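Local coordinates for protein CheQ (Campylobacter jejuni subsp. jejuni, PDB 6A51) that probably regulates transcription of the core chemotaxis operon cheVAW, together with CheP, at residues N30-R35 / K117-I122. Sequence-based numbering, arbitrary orientation.
Sequences NAEFHR and KEICGI
C120, in the two-residue loop of a beta hairpin, and I119, at the end of its first strand, touch the first turn of helix 30-37 through A31 and E32, with no hydrogen bond crossing. The C120 side chain lays its sulfur against the helix backbone: SG lies 3.7 Å from both CA and CB of E32, and the carbonyl oxygen of A31 is 4.0 Å from SG. Behind the sulfur, CB of C120 faces CB of A31 at 4.4 Å. Beside it, the methyl CG2 of I119 meets the E32 side chain at both CB and the carboxylate, coming 3.6 Å from CD. CG of E32 stands anti to the backbone N (chi1 170°), and the chain runs extended beyond it to bring the carboxylate to the methyl. Both carboxylate oxygens are hydrogen-bonded elsewhere, OE2 to the backbone N of S80, which helps position the group against the isoleucine. S80 touches I119 too, and L29 of strand 27-29 packs on the same isoleucine. The hairpin joins strands 116-119 and 122-126 through a type I' turn, with C120 and G121 at positive phi; I119 and I122 close it by pairing backbone N to O in both directions. On the helix, H34 turns its ring back so that ND1 donates to the N30 carbonyl oxygen, which also accepts from the H34 backbone N. The R35 side chain brings its guanidinium obliquely to the C120 sulfur, with NE 4.4 Å from SG. That same NE makes a weak bond of 3.3 Å to the A31 carbonyl oxygen (N-H...O angle 124°).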
ATOM      1  N   ASN A  30      -2.726  13.107   1.696  1.00 43.19           N
ATOM      2  CA  ASN A  30      -3.140  14.502   1.585  1.00 39.09           C
ATOM      3  C   ASN A  30      -4.600  14.674   1.981  1.00 41.62           C
ATOM      4  O   ASN A  30      -4.959  15.663   2.629  1.00 41.04           O
ATOM      5  CB  ASN A  30      -2.908  15.017   0.162  1.00 43.38           C
ATOM      6  CG  ASN A  30      -3.418  16.450  -0.035  1.00 42.66           C
ATOM      7  OD1 ASN A  30      -2.964  17.388   0.632  1.00 39.44           O
ATOM      8  ND2 ASN A  30      -4.362  16.620  -0.955  1.00 30.04           N
ATOM      9  N   ALA A  31      -5.447  13.708   1.607  1.00 35.38           N
ATOM     10  CA  ALA A  31      -6.868  13.753   1.942  1.00 35.36           C
ATOM     11  C   ALA A  31      -7.094  13.942   3.434  1.00 41.94           C
ATOM     12  O   ALA A  31      -8.050  14.609   3.847  1.00 59.94           O
ATOM     13  CB  ALA A  31      -7.560  12.473   1.468  1.00 26.41           C
ATOM     14  N   GLU A  32      -6.227  13.364   4.257  1.00 41.62           N
ATOM     15  CA  GLU A  32      -6.360  13.493   5.702  1.00 45.43           C
ATOM     16  C   GLU A  32      -5.633  14.723   6.229  1.00 42.38           C
ATOM     17  O   GLU A  32      -6.164  15.430   7.091  1.00 56.46           O
ATOM     18  CB  GLU A  32      -5.846  12.217   6.393  1.00 38.99           C
ATOM     19  CG  GLU A  32      -5.705  12.335   7.904  1.00 62.44           C
ATOM     20  CD  GLU A  32      -5.077  11.111   8.567  1.00 73.14           C
ATOM     21  OE1 GLU A  32      -5.832  10.347   9.212  1.00 70.66           O
ATOM     22  OE2 GLU A  32      -3.839  10.923   8.467  1.00 58.77           O
ATOM     23  N   PHE A  33      -4.438  15.008   5.704  1.00 46.25           N
ATOM     24  CA  PHE A  33      -3.630  16.108   6.227  1.00 46.74           C
ATOM     25  C   PHE A  33      -4.299  17.458   6.022  1.00 48.71           C
ATOM     26  O   PHE A  33      -4.220  18.328   6.890  1.00 50.68           O
ATOM     27  CB  PHE A  33      -2.256  16.124   5.566  1.00 41.62           C
ATOM     28  CG  PHE A  33      -1.522  17.424   5.729  1.00 44.28           C
ATOM     29  CD1 PHE A  33      -0.761  17.666   6.873  1.00 40.29           C
ATOM     30  CD2 PHE A  33      -1.579  18.411   4.740  1.00 40.55           C
ATOM     31  CE1 PHE A  33      -0.067  18.870   7.040  1.00 41.18           C
ATOM     32  CE2 PHE A  33      -0.887  19.619   4.893  1.00 45.71           C
ATOM     33  CZ  PHE A  33      -0.130  19.851   6.047  1.00 42.57           C
ATOM     34  N   HIS A  34      -4.919  17.680   4.865  1.00 44.48           N
ATOM     35  CA  HIS A  34      -5.465  19.012   4.630  1.00 59.11           C
ATOM     36  C   HIS A  34      -6.691  19.293   5.485  1.00 53.06           C
ATOM     37  O   HIS A  34      -7.020  20.460   5.704  1.00 63.86           O
ATOM     38  CB  HIS A  34      -5.788  19.213   3.151  1.00 46.41           C
ATOM     39  CG  HIS A  34      -7.160  18.773   2.754  1.00 49.44           C
ATOM     40  ND1 HIS A  34      -7.480  17.456   2.510  1.00 52.40           N
ATOM     41  CD2 HIS A  34      -8.284  19.484   2.500  1.00 56.24           C
ATOM     42  CE1 HIS A  34      -8.745  17.371   2.137  1.00 56.32           C
ATOM     43  NE2 HIS A  34      -9.255  18.589   2.122  1.00 53.23           N
ATOM     44  N   ARG A  35      -7.360  18.253   5.951  1.00 57.60           N
ATOM     45  CA  ARG A  35      -8.473  18.405   6.875  1.00 47.57           C
ATOM     46  C   ARG A  35      -7.971  18.828   8.284  1.00 51.93           C
ATOM     47  O   ARG A  35      -8.530  19.685   8.899  1.00 59.41           O
ATOM     48  CB  ARG A  35      -9.427  17.198   6.850  1.00 42.93           C
ATOM     49  CG  ARG A  35     -10.021  16.866   5.470  1.00 52.93           C
ATOM     50  CD  ARG A  35     -11.201  15.873   5.483  1.00 72.53           C
ATOM     51  NE  ARG A  35     -11.329  14.866   4.391  1.00102.81           N
ATOM     52  CZ  ARG A  35     -12.306  14.831   3.466  1.00 98.11           C
ATOM     53  NH1 ARG A  35     -13.238  15.769   3.434  1.00 74.18           N
ATOM     54  NH2 ARG A  35     -12.371  13.864   2.542  1.00 78.99           N
ATOM     55  N   LYS A 117      -6.610  -1.502   6.699  1.00 45.34           N
ATOM     56  CA  LYS A 117      -6.767  -0.236   7.400  1.00 35.71           C
ATOM     57  C   LYS A 117      -7.330   0.802   6.445  1.00 40.37           C
ATOM     58  O   LYS A 117      -6.977   0.798   5.263  1.00 41.89           O
ATOM     59  CB  LYS A 117      -5.414   0.183   7.958  1.00 34.33           C
ATOM     60  CG  LYS A 117      -5.292   1.558   8.518  1.00 32.40           C
ATOM     61  CD  LYS A 117      -3.814   1.764   8.860  1.00 29.54           C
ATOM     62  CE  LYS A 117      -3.569   3.069   9.577  1.00 42.83           C
ATOM     63  NZ  LYS A 117      -2.118   3.357   9.631  1.00 52.43           N
ATOM     64  N   GLU A 118      -8.223   1.667   6.918  1.00 42.75           N
ATOM     65  CA  GLU A 118      -8.792   2.716   6.081  1.00 40.54           C
ATOM     66  C   GLU A 118      -8.520   4.085   6.669  1.00 42.32           C
ATOM     67  O   GLU A 118      -8.563   4.274   7.885  1.00 52.32           O
ATOM     68  CB  GLU A 118     -10.289   2.534   5.868  1.00 29.49           C
ATOM     69  CG  GLU A 118     -10.564   1.384   4.915  1.00 53.72           C
ATOM     70  CD  GLU A 118     -11.972   1.391   4.362  1.00 79.27           C
ATOM     71  OE1 GLU A 118     -12.446   0.310   3.940  1.00 85.50           O
ATOM     72  OE2 GLU A 118     -12.576   2.484   4.348  1.00 73.78           O
ATOM     73  N   ILE A 119      -8.187   5.029   5.797  1.00 52.61           N
ATOM     74  CA  ILE A 119      -8.072   6.431   6.167  1.00 48.79           C
ATOM     75  C   ILE A 119      -8.858   7.214   5.133  1.00 48.85           C
ATOM     76  O   ILE A 119      -8.625   7.056   3.927  1.00 46.53           O
ATOM     77  CB  ILE A 119      -6.619   6.905   6.222  1.00 48.58           C
ATOM     78  CG1 ILE A 119      -5.815   5.957   7.102  1.00 37.77           C
ATOM     79  CG2 ILE A 119      -6.546   8.327   6.760  1.00 41.14           C
ATOM     80  CD1 ILE A 119      -4.335   6.190   7.018  1.00 54.36           C
ATOM     81  N   CYS A 120      -9.832   7.998   5.602  1.00 47.50           N
ATOM     82  CA  CYS A 120     -10.692   8.792   4.728  1.00 42.83           C
ATOM     83  C   CYS A 120     -11.272   7.931   3.610  1.00 36.05           C
ATOM     84  O   CYS A 120     -11.399   8.362   2.464  1.00 44.80           O
ATOM     85  CB  CYS A 120      -9.938  10.008   4.162  1.00 29.77           C
ATOM     86  SG  CYS A 120      -9.237  11.156   5.447  1.00 56.30           S
ATOM     87  N   GLY A 121     -11.625   6.697   3.936  1.00 39.22           N
ATOM     88  CA  GLY A 121     -12.155   5.819   2.906  1.00 39.26           C
ATOM     89  C   GLY A 121     -11.143   5.277   1.917  1.00 42.49           C
ATOM     90  O   GLY A 121     -11.540   4.616   0.954  1.00 46.57           O
ATOM     91  N   ILE A 122      -9.853   5.527   2.111  1.00 41.40           N
ATOM     92  CA  ILE A 122      -8.821   4.879   1.307  1.00 51.72           C
ATOM     93  C   ILE A 122      -8.352   3.624   2.042  1.00 45.51           C
ATOM     94  O   ILE A 122      -7.985   3.692   3.223  1.00 39.88           O
ATOM     95  CB  ILE A 122      -7.651   5.842   1.043  1.00 49.21           C
ATOM     96  CG1 ILE A 122      -8.166   7.189   0.530  1.00 39.54           C
ATOM     97  CG2 ILE A 122      -6.707   5.253   0.029  1.00 42.33           C
ATOM     98  CD1 ILE A 122      -8.975   7.065  -0.740  1.00 39.53           C
TER